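Local coordinates for protein transcriptional regulator, SorC family (Enterococcus faecalis, PDB 2O0M) that probably regulates transcription by binding DNA, with a putative sugar-binding domain that may respond to a carbohydrate, at residues Q96-M101 and R109-A114; Q103-Q108 and A315-M320; V303-G308 and T327-D332. One frame throughout, in Å; residues are numbered along the deposited sequence.

Contact 1: residues Q96-M101 and R109-A114; sequences QIEKEM and RCIVVA
Glu-98, on helix 96-105, lies across the backbone of strand 109-113, and its side chain carries the polar part of the contact. CB and CG both rest 3.3 Å from Cys-110 O, a buried carbonyl that has no hydrogen-bond partner in the model. Beyond CG the chain runs extended (chi2 174°), which carries CD out over the strand, and the carboxylate then divides its oxygens. OE2 accepts the backbone N-H of Val-112 through its anti lone pair, in a nearly straight bond (N to OE2 2.9 Å, 168°). OE1 forms a salt bridge with Arg-109 NH2 at 2.9 Å; as a hydrogen bond it is weak, although OE1 lies at the edge of the guanidinium, whose plane is turned 74° from the carboxylate. Glutamate suits this place because it has aliphatic length for the strand and two acceptors at its tip. Apolar contacts lie beside it: Met-101 (selenomethionine) sets CB 3.5 Å from Cys-110 SG, and Ile-97 CG2 meets Val-112 CB at 4.1 Å. Ile-97 and Met-101 also touch helix 333-339. The arrangement is that of a helix packed on one face of the sheet, here made of parallel strands, in a Rossmann-like alpha/beta domain.

Contact 2: residues Q103-Q108 and A315-M320; sequences QYFGIQ and AIRAYM. With PO4 (phosphate ion), chain C.
Phe-105 and Met-320 (selenomethionine) form the middle of an apolar helix-to-helix contact, in which the last turn of helix 96-105 and the loop after it meet the C-terminal part of helix 313-320. The Phe-105 ring is held between two neighbours. Met-320 CB makes a CH-pi contact over one face, 3.9 Å from the ring centroid and 24° off the normal, while Tyr-104 CD1 lies over the opposite face, toward the rim. The far end of the ring, CZ, reaches Ile-316 CG2 at 4.1 Å. A flat, wide phenylalanine serves well here, offering both faces and its tip to different partners. Bends at chi2 and chi3 carry the selenomethionine chain round to Ile-107, where CE lies 3.7 Å from Ile-107 CG2. Just past the helix, Gly-106 takes a positive phi, which glycine tolerates easily, as the chain turns toward Ile-107. At the outer rim Arg-317 holds a phosphate ion, probably from the crystallisation liquor. Its NE donates to PO4 O4 and its NH2 to PO4 O1, each at 3.0 Å; the NH2 bond is the straighter, at 166° against 138°. Both donors belong to one edge of the guanidinium, with the phosphorus near its plane, a common way for arginine to grip an oxyanion. Ile-339 of helix 333-339 touches Phe-105 and Ile-316, so that the three helices pack together on one face of the Rossmann-like sheet.

Contact 3: residues V303-G308 and T327-D332; sequences VVAIAG and TWLITD
Val-304, Ile-306 and Ile-330 form an apolar cluster on one face of the paired strands 302-306 and 328-332. Ile-330 CD1 sits 3.7 Å from Val-304 CG1 and also touches Ile-306 CG1, beside which it points the same way. Branched side chains suit extended strands and fill this buried layer, where Phe-127 of helix 122-138 packs on Ile-306 and Ile-330. On the other face Ala-305 CB meets Leu-329 CD1 at 4.0 Å; chi1 (173°) sets the leucine CG anti to the backbone N, and chi2 then turns CD1 toward the neighbouring strand. Between the two faces runs a parallel ladder: Trp-328 N to Val-303 O, Ala-305 N to Trp-328 O, Ile-330 N to Ala-305 O and Ala-307 N to Ile-330 O, all 2.8 to 3.0 Å long. Past it a side chain takes over. Thr-331 OG1 donates to Ala-307 O at 2.7 Å, in the plane of that carbonyl. Asp-332 OD1 then lies 3.6 Å from Gly-308 CA; the absence of a side chain at Gly-308 lets the carboxylate lie this close. OD1 accepts from the backbone N of Gly-309 and of Ala-335, the latter as N-cap of helix 333-339, while OD2 bonds to Ser-117. Two parallel strands joined through helix 313-320, with polar groups gathered at their C-terminal ends, make up the beta-alpha-beta unit of a Rossmann-like fold.

In the fold
Contact 3 is a pair of neighbouring strands in the central sheet, which contact 1 enlarges and contact 2 covers. Strand 109-113 of contact 1 lies beside strand 328-332 and extends the parallel order, with Ile-111 N 2.8 Å from Leu-329 O and Val-113 N 2.8 Å from Thr-331 O. Contact 2 joins the helix that opens contact 1 to helix 313-320, the crossover between the strands of contact 3; Ile-107 CD1 comes 3.8 Å from Leu-329 CB, and Ile-316 CD1 3.7 Å from Ala-307 O. The centres of contacts 1 and 2 are about 12 Å apart, and each lies about 10 Å from that of contact 3. Among the three, the phosphate belongs to contact 2 alone.

Contact 1: residues Q96-M101 and R109-A114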
loop_
_atom_site.group_PDB
_atom_site.type_symbol
_atom_site.label_atom_id
_atom_site.label_comp_id
_atom_site.label_asym_id
_atom_site.label_seq_id
_atom_site.Cartn_x
_atom_site.Cartn_y
_atom_site.Cartn_z
ATOM N N GLN A 96 6.376 24.130 4.485
ATOM C CA GLN A 96 7.218 24.029 5.675
ATOM C C GLN A 96 7.038 22.674 6.362
ATOM O O GLN A 96 8.011 21.983 6.659
ATOM C CB GLN A 96 6.869 25.155 6.655
ATOM C CG GLN A 96 8.053 25.714 7.405
ATOM C CD GLN A 96 8.680 24.715 8.341
ATOM O OE1 GLN A 96 9.897 24.513 8.333
ATOM N NE2 GLN A 96 7.852 24.078 9.158
ATOM N N ILE A 97 5.784 22.302 6.606
ATOM C CA ILE A 97 5.477 21.027 7.260
ATOM C C ILE A 97 5.905 19.840 6.383
ATOM O O ILE A 97 6.395 18.832 6.893
ATOM C CB ILE A 97 3.973 20.930 7.687
ATOM C CG1 ILE A 97 3.737 19.718 8.590
ATOM C CG2 ILE A 97 3.037 20.912 6.484
ATOM C CD1 ILE A 97 2.377 19.717 9.275
ATOM N N GLU A 98 5.740 19.981 5.070
ATOM C CA GLU A 98 6.181 18.949 4.117
ATOM C C GLU A 98 7.695 18.762 4.165
ATOM O O GLU A 98 8.190 17.634 4.155
ATOM C CB GLU A 98 5.733 19.303 2.698
ATOM C CG GLU A 98 4.225 19.127 2.504
ATOM C CD GLU A 98 3.716 19.596 1.158
ATOM O OE1 GLU A 98 4.426 20.346 0.463
ATOM O OE2 GLU A 98 2.587 19.201 0.795
ATOM N N LYS A 99 8.426 19.873 4.221
ATOM C CA LYS A 99 9.887 19.827 4.360
ATOM C C LYS A 99 10.296 19.113 5.636
ATOM O O LYS A 99 11.183 18.262 5.627
ATOM C CB LYS A 99 10.470 21.241 4.374
ATOM C CG LYS A 99 11.961 21.311 4.738
ATOM C CD LYS A 99 12.397 22.763 4.901
ATOM C CE LYS A 99 13.769 22.879 5.570
ATOM N NZ LYS A 99 14.086 24.289 5.969
ATOM N N GLU A 100 9.655 19.476 6.740
ATOM C CA GLU A 100 9.978 18.880 8.026
ATOM C C GLU A 100 9.715 17.370 7.986
ATOM O O GLU A 100 10.493 16.581 8.520
ATOM C CB GLU A 100 9.196 19.556 9.157
ATOM C CG GLU A 100 9.684 20.987 9.467
ATOM C CD GLU A 100 9.021 21.620 10.686
ATOM O OE1 GLU A 100 8.491 20.888 11.553
ATOM O OE2 GLU A 100 9.053 22.869 10.791
HETATM N N MSE A 101 8.633 16.966 7.329
HETATM C CA MSE A 101 8.314 15.533 7.219
HETATM C C MSE A 101 9.333 14.774 6.374
HETATM O O MSE A 101 9.784 13.707 6.774
HETATM C CB MSE A 101 6.900 15.317 6.655
HETATM C CG MSE A 101 5.787 15.648 7.639
HETATM SE SE MSE A 101 5.649 14.345 9.083
HETATM C CE MSE A 101 4.827 12.945 8.073
ATOM N N ARG A 109 9.926 12.928 -0.845
ATOM C CA ARG A 109 8.864 13.883 -0.921
ATOM C C ARG A 109 7.770 13.487 0.029
ATOM O O ARG A 109 7.450 12.323 0.166
ATOM C CB ARG A 109 8.336 13.916 -2.354
ATOM C CG ARG A 109 7.339 14.996 -2.653
ATOM C CD ARG A 109 7.960 16.368 -2.588
ATOM N NE ARG A 109 7.044 17.268 -1.900
ATOM C CZ ARG A 109 5.972 17.821 -2.460
ATOM N NH1 ARG A 109 5.671 17.594 -3.736
ATOM N NH2 ARG A 109 5.199 18.616 -1.737
ATOM N N CYS A 110 7.202 14.480 0.691
ATOM C CA CYS A 110 6.015 14.275 1.490
ATOM C C CYS A 110 5.008 15.325 1.044
ATOM O O CYS A 110 5.352 16.502 0.915
ATOM C CB CYS A 110 6.314 14.395 2.984
ATOM S SG CYS A 110 4.844 14.177 4.008
ATOM N N ILE A 111 3.788 14.881 0.758
ATOM C CA ILE A 111 2.674 15.775 0.457
ATOM C C ILE A 111 1.734 15.734 1.651
ATOM O O ILE A 111 1.263 14.671 2.029
ATOM C CB ILE A 111 1.926 15.354 -0.820
ATOM C CG1 ILE A 111 2.877 15.429 -2.013
ATOM C CG2 ILE A 111 0.717 16.267 -1.055
ATOM C CD1 ILE A 111 2.424 14.662 -3.233
ATOM N N VAL A 112 1.479 16.897 2.246
ATOM C CA VAL A 112 0.613 16.999 3.415
ATOM C C VAL A 112 -0.693 17.690 3.007
ATOM O O VAL A 112 -0.712 18.883 2.682
ATOM C CB VAL A 112 1.278 17.792 4.565
ATOM C CG1 VAL A 112 0.318 17.942 5.731
ATOM C CG2 VAL A 112 2.562 17.115 5.026
ATOM N N VAL A 113 -1.776 16.922 3.007
ATOM C CA VAL A 113 -3.092 17.417 2.630
ATOM C C VAL A 113 -3.752 18.094 3.828
ATOM O O VAL A 113 -3.623 17.629 4.965
ATOM C CB VAL A 113 -3.974 16.256 2.108
ATOM C CG1 VAL A 113 -5.410 16.712 1.846
ATOM C CG2 VAL A 113 -3.350 15.664 0.844
ATOM N N ALA A 114 -4.473 19.183 3.557
ATOM C CA ALA A 114 -5.138 19.922 4.611
ATOM C C ALA A 114 -6.140 19.022 5.305
ATOM O O ALA A 114 -6.888 18.300 4.651
ATOM C CB ALA A 114 -5.844 21.163 4.049
#

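Contact 2: residues Q103-Q108 and A315-M320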
loop_
_atom_site.group_PDB
_atom_site.type_symbol
_atom_site.label_atom_id
_atom_site.label_comp_id
_atom_site.label_asym_id
_atom_site.label_seq_id
_atom_site.Cartn_x
_atom_site.Cartn_y
_atom_site.Cartn_z
ATOM N N GLN A 103 12.433 15.488 5.814
ATOM C CA GLN A 103 13.698 15.454 6.540
ATOM C C GLN A 103 13.644 14.528 7.747
ATOM O O GLN A 103 14.621 13.861 8.067
ATOM C CB GLN A 103 14.106 16.876 6.939
ATOM C CG GLN A 103 14.399 17.718 5.703
ATOM C CD GLN A 103 15.031 19.062 6.009
ATOM O OE1 GLN A 103 14.861 19.611 7.093
ATOM N NE2 GLN A 103 15.773 19.594 5.045
ATOM N N TYR A 104 12.489 14.468 8.400
ATOM C CA TYR A 104 12.315 13.585 9.551
ATOM C C TYR A 104 12.575 12.132 9.153
ATOM O O TYR A 104 13.224 11.386 9.885
ATOM C CB TYR A 104 10.899 13.737 10.118
ATOM C CG TYR A 104 10.631 12.982 11.397
ATOM C CD1 TYR A 104 10.164 11.671 11.373
ATOM C CD2 TYR A 104 10.816 13.585 12.634
ATOM C CE1 TYR A 104 9.916 10.972 12.546
ATOM C CE2 TYR A 104 10.558 12.901 13.809
ATOM C CZ TYR A 104 10.107 11.597 13.758
ATOM O OH TYR A 104 9.856 10.927 14.929
ATOM N N PHE A 105 12.079 11.741 7.982
ATOM C CA PHE A 105 12.181 10.348 7.527
ATOM C C PHE A 105 13.338 10.098 6.570
ATOM O O PHE A 105 13.695 8.941 6.314
ATOM C CB PHE A 105 10.868 9.900 6.881
ATOM C CG PHE A 105 9.732 9.806 7.851
ATOM C CD1 PHE A 105 8.595 10.592 7.700
ATOM C CD2 PHE A 105 9.807 8.943 8.934
ATOM C CE1 PHE A 105 7.556 10.506 8.604
ATOM C CE2 PHE A 105 8.765 8.868 9.848
ATOM C CZ PHE A 105 7.647 9.646 9.680
ATOM N N GLY A 106 13.922 11.165 6.041
ATOM C CA GLY A 106 14.972 11.030 5.037
ATOM C C GLY A 106 14.475 10.517 3.695
ATOM O O GLY A 106 15.199 9.790 3.014
ATOM N N ILE A 107 13.266 10.921 3.288
ATOM C CA ILE A 107 12.643 10.456 2.034
ATOM C C ILE A 107 12.591 11.544 0.955
ATOM O O ILE A 107 12.996 12.667 1.211
ATOM C CB ILE A 107 11.220 9.883 2.296
ATOM C CG1 ILE A 107 10.328 10.942 2.966
ATOM C CG2 ILE A 107 11.319 8.649 3.172
ATOM C CD1 ILE A 107 8.852 10.589 2.970
ATOM N N GLN A 108 12.092 11.198 -0.236
ATOM C CA GLN A 108 12.104 12.099 -1.405
ATOM C C GLN A 108 11.134 13.257 -1.250
ATOM O O GLN A 108 11.450 14.418 -1.517
ATOM C CB GLN A 108 11.766 11.330 -2.711
ATOM C CG GLN A 108 11.334 12.239 -3.887
ATOM C CD GLN A 108 11.557 11.667 -5.284
ATOM O OE1 GLN A 108 11.994 10.539 -5.468
ATOM N NE2 GLN A 108 11.235 12.472 -6.287
ATOM N N ALA A 315 2.045 4.224 13.622
ATOM C CA ALA A 315 2.256 3.213 12.578
ATOM C C ALA A 315 3.127 3.776 11.456
ATOM O O ALA A 315 4.020 3.096 10.943
ATOM C CB ALA A 315 0.931 2.744 12.022
ATOM N N ILE A 316 2.844 5.012 11.058
ATOM C CA ILE A 316 3.629 5.689 10.018
ATOM C C ILE A 316 5.107 5.776 10.423
ATOM O O ILE A 316 5.996 5.408 9.657
ATOM C CB ILE A 316 3.067 7.093 9.705
ATOM C CG1 ILE A 316 1.707 6.968 9.010
ATOM C CG2 ILE A 316 4.025 7.880 8.821
ATOM C CD1 ILE A 316 0.888 8.266 9.033
ATOM N N ARG A 317 5.362 6.231 11.640
ATOM C CA ARG A 317 6.738 6.310 12.146
ATOM C C ARG A 317 7.449 4.952 12.103
ATOM O O ARG A 317 8.605 4.859 11.706
ATOM C CB ARG A 317 6.750 6.839 13.579
ATOM C CG ARG A 317 6.477 8.320 13.686
ATOM C CD ARG A 317 6.117 8.698 15.102
ATOM N NE ARG A 317 7.127 8.244 16.058
ATOM C CZ ARG A 317 6.861 7.817 17.291
ATOM N NH1 ARG A 317 5.613 7.793 17.756
ATOM N NH2 ARG A 317 7.848 7.415 18.080
ATOM N N ALA A 318 6.750 3.900 12.502
ATOM C CA ALA A 318 7.373 2.584 12.631
ATOM C C ALA A 318 7.706 1.988 11.268
ATOM O O ALA A 318 8.778 1.401 11.076
ATOM C CB ALA A 318 6.484 1.651 13.422
ATOM N N TYR A 319 6.786 2.125 10.318
ATOM C CA TYR A 319 7.037 1.592 8.979
ATOM C C TYR A 319 8.063 2.459 8.248
ATOM O O TYR A 319 8.961 1.942 7.590
ATOM C CB TYR A 319 5.765 1.491 8.118
ATOM C CG TYR A 319 6.159 1.209 6.689
ATOM C CD1 TYR A 319 6.565 -0.071 6.302
ATOM C CD2 TYR A 319 6.248 2.232 5.755
ATOM C CE1 TYR A 319 7.001 -0.333 5.003
ATOM C CE2 TYR A 319 6.676 1.984 4.459
ATOM C CZ TYR A 319 7.051 0.707 4.081
ATOM O OH TYR A 319 7.488 0.480 2.785
HETATM N N MSE A 320 7.913 3.775 8.328
HETATM C CA MSE A 320 8.706 4.654 7.473
HETATM C C MSE A 320 10.202 4.611 7.802
HETATM O O MSE A 320 11.029 5.001 6.965
HETATM C CB MSE A 320 8.147 6.088 7.500
HETATM C CG MSE A 320 6.785 6.226 6.829
HETATM SE SE MSE A 320 6.788 5.907 4.913
HETATM C CE MSE A 320 8.185 7.151 4.478
HETATM P P PO4 C . 10.623 7.544 15.596
HETATM O O1 PO4 C . 10.625 6.986 16.998
HETATM O O2 PO4 C . 10.474 9.042 15.566
HETATM O O3 PO4 C . 11.911 7.151 14.924
HETATM O O4 PO4 C . 9.479 6.939 14.834
#

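Contact 3: residues V303-G308 and T327-D332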
loop_
_atom_site.group_PDB
_atom_site.type_symbol
_atom_site.label_atom_id
_atom_site.label_comp_id
_atom_site.label_asym_id
_atom_site.label_seq_id
_atom_site.Cartn_x
_atom_site.Cartn_y
_atom_site.Cartn_z
ATOM N N VAL A 303 7.522 4.652 -5.611
ATOM C CA VAL A 303 6.977 4.026 -4.423
ATOM C C VAL A 303 6.202 5.095 -3.685
ATOM O O VAL A 303 6.771 6.107 -3.319
ATOM C CB VAL A 303 8.086 3.444 -3.527
ATOM C CG1 VAL A 303 7.475 2.796 -2.290
ATOM C CG2 VAL A 303 8.906 2.415 -4.296
ATOM N N VAL A 304 4.908 4.856 -3.470
ATOM C CA VAL A 304 4.055 5.851 -2.858
ATOM C C VAL A 304 3.318 5.211 -1.700
ATOM O O VAL A 304 2.554 4.258 -1.904
ATOM C CB VAL A 304 3.044 6.434 -3.869
ATOM C CG1 VAL A 304 2.247 7.565 -3.232
ATOM C CG2 VAL A 304 3.755 6.940 -5.120
ATOM N N ALA A 305 3.549 5.751 -0.504
ATOM C CA ALA A 305 2.820 5.374 0.705
ATOM C C ALA A 305 1.739 6.434 0.960
ATOM O O ALA A 305 2.002 7.641 0.893
ATOM C CB ALA A 305 3.740 5.308 1.883
ATOM N N ILE A 306 0.528 5.984 1.273
ATOM C CA ILE A 306 -0.588 6.893 1.532
ATOM C C ILE A 306 -1.178 6.528 2.879
ATOM O O ILE A 306 -1.753 5.462 3.028
ATOM C CB ILE A 306 -1.695 6.757 0.460
ATOM C CG1 ILE A 306 -1.111 6.921 -0.941
ATOM C CG2 ILE A 306 -2.789 7.794 0.704
ATOM C CD1 ILE A 306 -2.145 6.795 -2.072
ATOM N N ALA A 307 -1.065 7.427 3.848
ATOM C CA ALA A 307 -1.539 7.139 5.201
ATOM C C ALA A 307 -1.723 8.440 5.942
ATOM O O ALA A 307 -0.828 9.294 5.959
ATOM C CB ALA A 307 -0.583 6.222 5.940
ATOM N N GLY A 308 -2.886 8.576 6.560
ATOM C CA GLY A 308 -3.224 9.808 7.249
ATOM C C GLY A 308 -3.958 9.557 8.544
ATOM O O GLY A 308 -4.300 8.412 8.875
ATOM N N THR A 327 10.713 6.822 -1.467
ATOM C CA THR A 327 9.275 6.830 -1.142
ATOM C C THR A 327 8.708 8.263 -1.155
ATOM O O THR A 327 9.340 9.194 -0.660
ATOM C CB THR A 327 8.995 6.171 0.236
ATOM O OG1 THR A 327 9.406 4.791 0.210
ATOM C CG2 THR A 327 7.512 6.225 0.607
ATOM N N TRP A 328 7.534 8.420 -1.758
ATOM C CA TRP A 328 6.720 9.623 -1.600
ATOM C C TRP A 328 5.668 9.273 -0.553
ATOM O O TRP A 328 4.974 8.262 -0.688
ATOM C CB TRP A 328 6.005 9.989 -2.903
ATOM C CG TRP A 328 6.857 10.585 -3.973
ATOM C CD1 TRP A 328 8.021 10.083 -4.471
ATOM C CD2 TRP A 328 6.574 11.768 -4.729
ATOM N NE1 TRP A 328 8.503 10.905 -5.470
ATOM C CE2 TRP A 328 7.631 11.943 -5.643
ATOM C CE3 TRP A 328 5.542 12.708 -4.705
ATOM C CZ2 TRP A 328 7.678 13.009 -6.531
ATOM C CZ3 TRP A 328 5.594 13.774 -5.597
ATOM C CH2 TRP A 328 6.654 13.911 -6.490
ATOM N N LEU A 329 5.539 10.101 0.481
ATOM C CA LEU A 329 4.514 9.887 1.502
ATOM C C LEU A 329 3.401 10.907 1.304
ATOM O O LEU A 329 3.639 12.112 1.403
ATOM C CB LEU A 329 5.093 10.014 2.911
ATOM C CG LEU A 329 4.082 9.965 4.066
ATOM C CD1 LEU A 329 3.347 8.631 4.113
ATOM C CD2 LEU A 329 4.763 10.237 5.392
ATOM N N ILE A 330 2.203 10.417 1.008
ATOM C CA ILE A 330 0.999 11.255 0.963
ATOM C C ILE A 330 0.299 11.085 2.302
ATOM O O ILE A 330 -0.057 9.974 2.691
ATOM C CB ILE A 330 0.035 10.854 -0.161
ATOM C CG1 ILE A 330 0.752 10.966 -1.511
ATOM C CG2 ILE A 330 -1.227 11.725 -0.104
ATOM C CD1 ILE A 330 -0.016 10.436 -2.683
ATOM N N THR A 331 0.112 12.189 3.009
ATOM C CA THR A 331 -0.446 12.141 4.345
ATOM C C THR A 331 -1.275 13.402 4.592
ATOM O O THR A 331 -1.526 14.189 3.672
ATOM C CB THR A 331 0.695 11.974 5.383
ATOM O OG1 THR A 331 0.159 11.649 6.675
ATOM C CG2 THR A 331 1.603 13.204 5.456
ATOM N N ASP A 332 -1.703 13.588 5.824
ATOM C CA ASP A 332 -2.477 14.787 6.148
ATOM C C ASP A 332 -1.887 15.553 7.317
ATOM O O ASP A 332 -0.929 15.114 7.948
ATOM C CB ASP A 332 -3.965 14.473 6.332
ATOM C CG ASP A 332 -4.242 13.448 7.414
ATOM O OD1 ASP A 332 -3.387 13.226 8.289
ATOM O OD2 ASP A 332 -5.352 12.870 7.390
#